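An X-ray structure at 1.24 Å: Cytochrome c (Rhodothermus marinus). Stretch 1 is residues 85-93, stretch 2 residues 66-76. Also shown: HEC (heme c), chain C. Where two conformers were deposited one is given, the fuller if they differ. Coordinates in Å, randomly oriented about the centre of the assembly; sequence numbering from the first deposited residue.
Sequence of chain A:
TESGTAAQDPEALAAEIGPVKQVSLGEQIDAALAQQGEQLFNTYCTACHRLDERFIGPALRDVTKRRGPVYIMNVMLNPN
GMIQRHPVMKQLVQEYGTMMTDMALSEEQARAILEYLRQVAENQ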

ATOM      1  N   ARG A  85      -7.181 -13.997   0.127  1.00 12.90           N
ATOM      2  CA  ARG A  85      -6.325 -14.868   0.932  1.00 15.23           C
ATOM      3  C   ARG A  85      -5.721 -14.266   2.177  1.00 16.58           C
ATOM      4  O   ARG A  85      -5.173 -15.002   3.025  1.00 17.46           O
ATOM      5  CB  ARG A  85      -5.216 -15.377  -0.028  1.00 16.45           C
ATOM      6  CG  ARG A  85      -5.736 -16.091  -1.263  0.60 17.52           C
ATOM      7  CD  ARG A  85      -4.709 -16.699  -2.190  0.60 22.82           C
ATOM      8  NE  ARG A  85      -3.576 -17.266  -1.477  0.60 23.58           N
ATOM      9  CZ  ARG A  85      -2.416 -17.633  -2.007  0.60 28.68           C
ATOM     10  NH1 ARG A  85      -2.281 -17.484  -3.316  0.60 33.84           N
ATOM     11  NH2 ARG A  85      -1.424 -18.140  -1.277  0.60 30.18           N
ATOM     12  N   HIS A  86      -5.772 -12.947   2.421  1.00 12.78           N
ATOM     13  CA  HIS A  86      -5.090 -12.343   3.562  1.00 13.18           C
ATOM     14  C   HIS A  86      -6.118 -11.896   4.585  1.00 13.59           C
ATOM     15  O   HIS A  86      -6.986 -11.105   4.256  1.00 12.73           O
ATOM     16  CB  HIS A  86      -4.223 -11.161   3.138  1.00 12.07           C
ATOM     17  CG  HIS A  86      -3.190 -10.844   4.184  1.00 11.74           C
ATOM     18  ND1 HIS A  86      -3.517 -10.276   5.396  1.00 12.49           N
ATOM     19  CD2 HIS A  86      -1.861 -11.107   4.170  1.00 11.87           C
ATOM     20  CE1 HIS A  86      -2.392 -10.164   6.106  1.00 15.48           C
ATOM     21  NE2 HIS A  86      -1.383 -10.659   5.383  1.00 12.57           N
ATOM     22  N   PRO A  87      -6.069 -12.387   5.816  1.00 14.15           N
ATOM     23  CA  PRO A  87      -7.102 -12.060   6.810  1.00 14.67           C
ATOM     24  C   PRO A  87      -7.263 -10.588   7.138  1.00 13.72           C
ATOM     25  O   PRO A  87      -8.380 -10.178   7.453  1.00 14.42           O
ATOM     26  CB  PRO A  87      -6.662 -12.767   8.102  1.00 19.92           C
ATOM     27  CG  PRO A  87      -5.307 -13.238   7.837  1.00 24.86           C
ATOM     28  CD  PRO A  87      -5.083 -13.303   6.376  1.00 15.95           C
ATOM     29  N   VAL A  88      -6.200  -9.795   7.046  1.00 12.70           N
ATOM     30  CA  VAL A  88      -6.361  -8.394   7.373  1.00 12.05           C
ATOM     31  C   VAL A  88      -7.187  -7.673   6.313  1.00 12.03           C
ATOM     32  O   VAL A  88      -8.072  -6.881   6.625  1.00 12.25           O
ATOM     33  CB  VAL A  88      -4.973  -7.766   7.498  1.00 12.73           C
ATOM     34  CG1 VAL A  88      -5.093  -6.289   7.679  1.00 14.23           C
ATOM     35  CG2 VAL A  88      -4.254  -8.443   8.681  1.00 16.07           C
ATOM     36  N   MET A  89      -6.900  -7.959   5.027  1.00 11.55           N
ATOM     37  CA  MET A  89      -7.687  -7.369   3.934  1.00 12.19           C
ATOM     38  C   MET A  89      -9.118  -7.882   3.947  1.00 12.35           C
ATOM     39  O   MET A  89     -10.070  -7.150   3.658  1.00 12.73           O
ATOM     40  CB  MET A  89      -7.054  -7.588   2.554  1.00 13.69           C
ATOM     41  CG  MET A  89      -5.947  -6.633   2.206  1.00 17.17           C
ATOM     42  SD  MET A  89      -6.512  -4.949   1.928  1.00 13.47           S
ATOM     43  CE  MET A  89      -7.159  -4.916   0.272  1.00 17.71           C
ATOM     44  N   LYS A  90      -9.289  -9.153   4.263  1.00 14.27           N
ATOM     45  CA  LYS A  90     -10.680  -9.657   4.318  1.00 16.00           C
ATOM     46  C   LYS A  90     -11.456  -8.921   5.398  1.00 15.63           C
ATOM     47  O   LYS A  90     -12.609  -8.517   5.185  1.00 16.64           O
ATOM     48  CB  LYS A  90     -10.666 -11.182   4.458  1.00 20.43           C
ATOM     49  CG  LYS A  90     -11.920 -11.866   4.033  1.00 29.80           C
ATOM     50  CD  LYS A  90     -11.887 -13.381   4.209  1.00 38.48           C
ATOM     51  CE  LYS A  90     -13.299 -13.951   4.367  1.00 47.64           C
ATOM     52  NZ  LYS A  90     -13.443 -15.375   3.964  1.00 40.78           N
ATOM     53  N   GLN A  91     -10.902  -8.694   6.587  1.00 15.15           N
ATOM     54  CA  GLN A  91     -11.599  -7.927   7.626  1.00 14.51           C
ATOM     55  C   GLN A  91     -11.909  -6.520   7.142  1.00 14.39           C
ATOM     56  O   GLN A  91     -12.986  -5.962   7.468  1.00 13.63           O
ATOM     57  CB  GLN A  91     -10.806  -7.875   8.940  1.00 17.16           C
ATOM     58  CG  GLN A  91     -11.538  -7.158  10.084  1.00 18.79           C
ATOM     59  CD  GLN A  91     -11.507  -5.662  10.237  1.00 24.94           C
ATOM     60  OE1 GLN A  91     -12.529  -5.010  10.551  1.00 30.75           O
ATOM     61  NE2 GLN A  91     -10.355  -5.086   9.925  1.00 21.39           N
ATOM     62  N   LEU A  92     -10.975  -5.881   6.489  1.00 10.86           N
ATOM     63  CA  LEU A  92     -11.231  -4.513   5.996  1.00 10.10           C
ATOM     64  C   LEU A  92     -12.345  -4.467   4.979  1.00  9.69           C
ATOM     65  O   LEU A  92     -13.088  -3.459   4.969  1.00 10.91           O
ATOM     66  CB  LEU A  92      -9.905  -3.948   5.495  1.00  9.74           C
ATOM     67  CG  LEU A  92      -8.816  -3.622   6.523  1.00 10.68           C
ATOM     68  CD1 LEU A  92      -7.509  -3.270   5.842  1.00 12.37           C
ATOM     69  CD2 LEU A  92      -9.223  -2.387   7.328  1.00 12.88           C
ATOM     70  N   VAL A  93     -12.469  -5.485   4.123  1.00 10.18           N
ATOM     71  CA  VAL A  93     -13.628  -5.489   3.219  1.00  9.67           C
ATOM     72  C   VAL A  93     -14.913  -5.570   4.017  1.00 11.90           C
ATOM     73  O   VAL A  93     -15.909  -4.904   3.672  1.00 13.58           O
ATOM     74  CB  VAL A  93     -13.554  -6.655   2.204  1.00 10.16           C
ATOM     75  CG1 VAL A  93     -14.853  -6.797   1.449  1.00 13.03           C
ATOM     76  CG2 VAL A  93     -12.425  -6.450   1.218  1.00 13.60           C
TER
HETATM   77 FE   HEC C 202      -6.755   1.025  -1.147  1.00  7.67          FE
HETATM   78  CHA HEC C 202      -7.289  -0.870   1.647  1.00  7.63           C
HETATM   79  CHB HEC C 202      -3.430   1.207  -0.423  1.00  6.66           C
HETATM   80  CHC HEC C 202      -6.223   2.623  -4.137  1.00  7.17           C
HETATM   81  CHD HEC C 202     -10.099   1.348  -1.569  1.00  8.14           C
HETATM   82  NA  HEC C 202      -5.614   0.333   0.324  1.00  8.23           N
HETATM   83  C1A HEC C 202      -5.979  -0.493   1.389  1.00  7.66           C
HETATM   84  C2A HEC C 202      -4.795  -0.889   2.112  1.00  7.06           C
HETATM   85  C3A HEC C 202      -3.730  -0.290   1.560  1.00  6.76           C
HETATM   86  C4A HEC C 202      -4.246   0.451   0.418  1.00  6.59           C
HETATM   87  CMA HEC C 202      -2.250  -0.363   1.994  1.00  8.64           C
HETATM   88  CAA HEC C 202      -4.755  -1.701   3.429  1.00  8.18           C
HETATM   89  CBA HEC C 202      -4.788  -0.821   4.681  1.00  7.98           C
HETATM   90  CGA HEC C 202      -4.518  -1.584   5.956  1.00  9.63           C
HETATM   91  O1A HEC C 202      -4.770  -0.989   7.056  1.00 10.99           O
HETATM   92  O2A HEC C 202      -4.010  -2.734   5.887  1.00  9.59           O
HETATM   93  NB  HEC C 202      -5.178   1.822  -2.081  1.00  7.32           N
HETATM   94  C1B HEC C 202      -3.907   1.902  -1.544  1.00  7.10           C
HETATM   95  C2B HEC C 202      -3.047   2.588  -2.472  1.00  7.86           C
HETATM   96  C3B HEC C 202      -3.780   2.930  -3.571  1.00  6.72           C
HETATM   97  C4B HEC C 202      -5.119   2.442  -3.312  1.00  6.32           C
HETATM   98  CMB HEC C 202      -1.553   2.869  -2.172  1.00  9.84           C
HETATM   99  CAB HEC C 202      -3.280   3.527  -4.902  1.00  7.94           C
HETATM  100  CBB HEC C 202      -2.281   2.759  -5.543  1.00  9.00           C
HETATM  101  NC  HEC C 202      -7.918   1.757  -2.597  1.00  7.11           N
HETATM  102  C1C HEC C 202      -7.538   2.360  -3.796  1.00  7.58           C
HETATM  103  C2C HEC C 202      -8.702   2.755  -4.563  1.00  9.35           C
HETATM  104  C3C HEC C 202      -9.790   2.411  -3.858  1.00  9.05           C
HETATM  105  C4C HEC C 202      -9.314   1.847  -2.616  1.00  8.40           C
HETATM  106  CMC HEC C 202      -8.603   3.633  -5.804  1.00  9.16           C
HETATM  107  CAC HEC C 202     -11.276   2.814  -4.103  1.00  9.45           C
HETATM  108  CBC HEC C 202     -11.776   2.374  -5.359  1.00 12.15           C
HETATM  109  ND  HEC C 202      -8.353   0.351  -0.155  1.00  8.27           N
HETATM  110  C1D HEC C 202      -9.678   0.615  -0.484  1.00  8.63           C
HETATM  111  C2D HEC C 202     -10.553  -0.016   0.505  1.00  7.92           C
HETATM  112  C3D HEC C 202      -9.761  -0.719   1.324  1.00  7.84           C
HETATM  113  C4D HEC C 202      -8.392  -0.417   0.957  1.00  8.59           C
HETATM  114  CMD HEC C 202     -12.098   0.094   0.399  1.00  9.36           C
HETATM  115  CAD HEC C 202     -10.137  -1.684   2.463  1.00  9.08           C
HETATM  116  CBD HEC C 202     -10.189  -3.134   1.919  1.00  9.79           C
HETATM  117  CGD HEC C 202     -11.268  -3.237   0.866  1.00  9.60           C
HETATM  118  O1D HEC C 202     -10.948  -3.554  -0.316  1.00 10.88           O
HETATM  119  O2D HEC C 202     -12.459  -2.963   1.275  1.00 11.49           O
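Stretch 2 (66-76) RRGPVYIMNVM

Stretch 2 begins at Arg-66, the last helical residue before the chain leaves helical geometry at Arg-67 (phi/psi -129/153°), and starts a new helix at Pro-69 with Gly-68 in the N-cap position. This helix, 69-76, crosses helix 87-93 at -53°, the two helices running in broadly the same direction. The axes come no closer than 12.2 Å, so the backbones stay well apart (the CA atoms of Met-89 and Val-75 are 8.2 Å from each other) and side chains fill the gap, burying 290 Å² in all.

Tyr-71 covers the most surface. With chi1 at 174° (t) and chi2 at 91°, its ring reaches across to the start of helix 87-93, where its OH lies 3.4 Å from both Val-88 CG1 and Met-89 CG, and one turn on from Val-88 it is 4.1 Å from Leu-92 CD1. The hydroxyl is not left unpaired among these apolar groups: Tyr-71 OH donates a hydrogen bond to heme O2A at 2.7 Å. Nearer the base of the ring, Tyr-71 turns its edge to the face of His-86, with centroids 5.0 Å apart and planes at 67°; Tyr-71 CD1 is 3.8 Å from His-86 NE2. The imidazole is held by its own helix, since His-86 ND1 caps the N terminus by accepting from Val-88 N at 3.2 Å.

Met-89, in an m, m, m conformation, spans two successive turns of the opposing helix. While its CG packs on Tyr-71, Met-89 CE meets Val-75 CG1 at 3.8 Å, one turn further on, and also approaches heme CBD at 3.9 Å.

Val-88 completes the contact, its CG1 lying over one face of the Arg-67 guanidinium, 3.7 Å from Arg-67 NH2. That packing leaves the guanidinium edge free for the heme propionate: Arg-67 NE donates a hydrogen bond to heme O2A at 2.9 Å and Arg-67 NH2 one to heme O1A at 3.1 Å. No hydrogen bond links the two stretches directly.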

ATOM      1  N   ARG A  66       2.191   0.262  10.656  1.00 11.10           N
ATOM      2  CA  ARG A  66       1.243  -0.778  11.032  0.53 11.38           C
ATOM      3  C   ARG A  66       1.408  -2.096  10.255  1.00 10.96           C
ATOM      4  O   ARG A  66       1.031  -3.168  10.780  1.00 12.69           O
ATOM      5  CB  ARG A  66      -0.192  -0.257  10.895  0.53 11.09           C
ATOM      6  CG  ARG A  66      -0.458   0.876  11.900  0.53 12.81           C
ATOM      7  CD  ARG A  66      -1.783   1.590  11.706  0.53 25.10           C
ATOM      8  NE  ARG A  66      -1.856   2.777  12.575  0.53 32.60           N
ATOM      9  CZ  ARG A  66      -2.366   2.777  13.799  0.53 35.85           C
ATOM     10  NH1 ARG A  66      -2.876   1.689  14.385  0.53 52.36           N
ATOM     11  NH2 ARG A  66      -2.391   3.892  14.518  0.53 49.06           N
ATOM     12  N   ARG A  67       1.885  -1.990   9.030  1.00  9.91           N
ATOM     13  CA  ARG A  67       2.028  -3.082   8.089  1.00  9.18           C
ATOM     14  C   ARG A  67       3.400  -3.137   7.492  1.00  9.02           C
ATOM     15  O   ARG A  67       4.015  -2.087   7.350  1.00 11.10           O
ATOM     16  CB  ARG A  67       1.049  -2.889   6.930  1.00 10.08           C
ATOM     17  CG  ARG A  67      -0.392  -2.614   7.294  1.00 10.46           C
ATOM     18  CD  ARG A  67      -1.103  -3.787   7.983  1.00 10.91           C
ATOM     19  NE  ARG A  67      -2.492  -3.388   8.247  1.00 11.10           N
ATOM     20  CZ  ARG A  67      -3.236  -3.578   9.300  1.00 11.33           C
ATOM     21  NH1 ARG A  67      -2.788  -4.241  10.336  1.00 13.68           N
ATOM     22  NH2 ARG A  67      -4.461  -3.073   9.293  1.00 12.54           N
ATOM     23  N   GLY A  68       3.858  -4.305   7.069  1.00  9.48           N
ATOM     24  CA  GLY A  68       5.106  -4.455   6.374  1.00  9.96           C
ATOM     25  C   GLY A  68       5.028  -4.058   4.916  1.00 10.20           C
ATOM     26  O   GLY A  68       3.957  -3.933   4.308  1.00  8.97           O
ATOM     27  N   PRO A  69       6.198  -3.814   4.331  1.00  9.38           N
ATOM     28  CA  PRO A  69       6.237  -3.340   2.936  1.00  9.31           C
ATOM     29  C   PRO A  69       5.760  -4.334   1.913  1.00  8.61           C
ATOM     30  O   PRO A  69       5.204  -3.929   0.877  1.00  8.92           O
ATOM     31  CB  PRO A  69       7.709  -2.944   2.792  1.00  9.63           C
ATOM     32  CG  PRO A  69       8.455  -3.843   3.710  1.00 10.83           C
ATOM     33  CD  PRO A  69       7.561  -3.828   4.940  1.00 10.10           C
ATOM     34  N   VAL A  70       5.947  -5.625   2.127  1.00  8.56           N
ATOM     35  CA  VAL A  70       5.506  -6.621   1.164  1.00  9.28           C
ATOM     36  C   VAL A  70       3.995  -6.656   1.186  1.00  8.23           C
ATOM     37  O   VAL A  70       3.366  -6.713   0.095  1.00  8.98           O
ATOM     38  CB  VAL A  70       6.158  -7.973   1.444  1.00 10.14           C
ATOM     39  CG1 VAL A  70       5.596  -9.012   0.506  1.00 10.56           C
ATOM     40  CG2 VAL A  70       7.676  -7.851   1.315  1.00 11.72           C
ATOM     41  N   TYR A  71       3.344  -6.626   2.331  1.00  8.30           N
ATOM     42  CA  TYR A  71       1.894  -6.466   2.368  1.00  8.13           C
ATOM     43  C   TYR A  71       1.432  -5.262   1.589  1.00  8.86           C
ATOM     44  O   TYR A  71       0.500  -5.353   0.813  1.00  7.77           O
ATOM     45  CB  TYR A  71       1.420  -6.402   3.823  1.00  9.13           C
ATOM     46  CG  TYR A  71      -0.048  -6.096   4.045  1.00  8.38           C
ATOM     47  CD1 TYR A  71      -0.993  -7.108   4.149  1.00  9.67           C
ATOM     48  CD2 TYR A  71      -0.509  -4.800   4.150  1.00  8.12           C
ATOM     49  CE1 TYR A  71      -2.327  -6.792   4.345  1.00  9.44           C
ATOM     50  CE2 TYR A  71      -1.820  -4.450   4.359  1.00  8.98           C
ATOM     51  CZ  TYR A  71      -2.733  -5.470   4.466  1.00  8.90           C
ATOM     52  OH  TYR A  71      -4.060  -5.155   4.671  1.00  9.94           O
ATOM     53  N   ILE A  72       2.026  -4.100   1.834  1.00  7.71           N
ATOM     54  CA  ILE A  72       1.530  -2.908   1.175  1.00  7.75           C
ATOM     55  C   ILE A  72       1.708  -2.995  -0.337  1.00  8.08           C
ATOM     56  O   ILE A  72       0.805  -2.625  -1.078  1.00  7.82           O
ATOM     57  CB  ILE A  72       2.250  -1.685   1.752  1.00  8.55           C
ATOM     58  CG1 ILE A  72       1.902  -1.473   3.237  1.00  8.24           C
ATOM     59  CG2 ILE A  72       1.944  -0.410   0.966  1.00  8.83           C
ATOM     60  CD1 ILE A  72       2.853  -0.523   3.959  1.00  8.20           C
ATOM     61  N   MET A  73       2.851  -3.492  -0.833  1.00  7.91           N
ATOM     62  CA  MET A  73       3.069  -3.676  -2.270  1.00  7.99           C
ATOM     63  C   MET A  73       2.047  -4.615  -2.873  1.00  7.11           C
ATOM     64  O   MET A  73       1.500  -4.345  -3.952  1.00  8.20           O
ATOM     65  CB  MET A  73       4.484  -4.241  -2.531  1.00  8.82           C
ATOM     66  CG  MET A  73       5.598  -3.291  -2.130  1.00 10.71           C
ATOM     67  SD  MET A  73       5.807  -2.019  -3.393  0.86  8.56           S
ATOM     68  CE  MET A  73       6.569  -2.970  -4.695  0.86  9.99           C
ATOM     69  N   ASN A  74       1.741  -5.730  -2.197  1.00  7.88           N
ATOM     70  CA  ASN A  74       0.818  -6.706  -2.807  1.00  8.04           C
ATOM     71  C   ASN A  74      -0.643  -6.293  -2.745  1.00  7.08           C
ATOM     72  O   ASN A  74      -1.439  -6.702  -3.580  1.00  8.05           O
ATOM     73  CB  ASN A  74       1.078  -8.075  -2.167  1.00  8.02           C
ATOM     74  CG  ASN A  74       2.359  -8.684  -2.685  1.00  6.99           C
ATOM     75  OD1 ASN A  74       2.897  -8.300  -3.725  1.00  9.37           O
ATOM     76  ND2 ASN A  74       2.920  -9.641  -2.001  1.00  9.10           N
ATOM     77  N   VAL A  75      -1.037  -5.470  -1.770  1.00  7.64           N
ATOM     78  CA  VAL A  75      -2.375  -4.854  -1.791  1.00  8.33           C
ATOM     79  C   VAL A  75      -2.506  -3.981  -3.036  1.00  8.51           C
ATOM     80  O   VAL A  75      -3.524  -4.031  -3.732  1.00  8.52           O
ATOM     81  CB  VAL A  75      -2.651  -4.052  -0.501  1.00  8.48           C
ATOM     82  CG1 VAL A  75      -3.893  -3.200  -0.683  1.00  9.34           C
ATOM     83  CG2 VAL A  75      -2.833  -4.967   0.712  1.00  8.37           C
ATOM     84  N   MET A  76      -1.477  -3.169  -3.366  1.00  8.67           N
ATOM     85  CA  MET A  76      -1.504  -2.352  -4.570  1.00  8.81           C
ATOM     86  C   MET A  76      -1.516  -3.143  -5.872  1.00  8.84           C
ATOM     87  O   MET A  76      -2.266  -2.808  -6.821  1.00  9.82           O
ATOM     88  CB  MET A  76      -0.287  -1.376  -4.592  1.00  8.63           C
ATOM     89  CG  MET A  76      -0.379  -0.221  -3.615  1.00  9.66           C
ATOM     90  SD  MET A  76       0.990   0.927  -3.999  1.00 10.29           S
ATOM     91  CE  MET A  76       2.184   0.529  -2.732  1.00 11.93           C
TER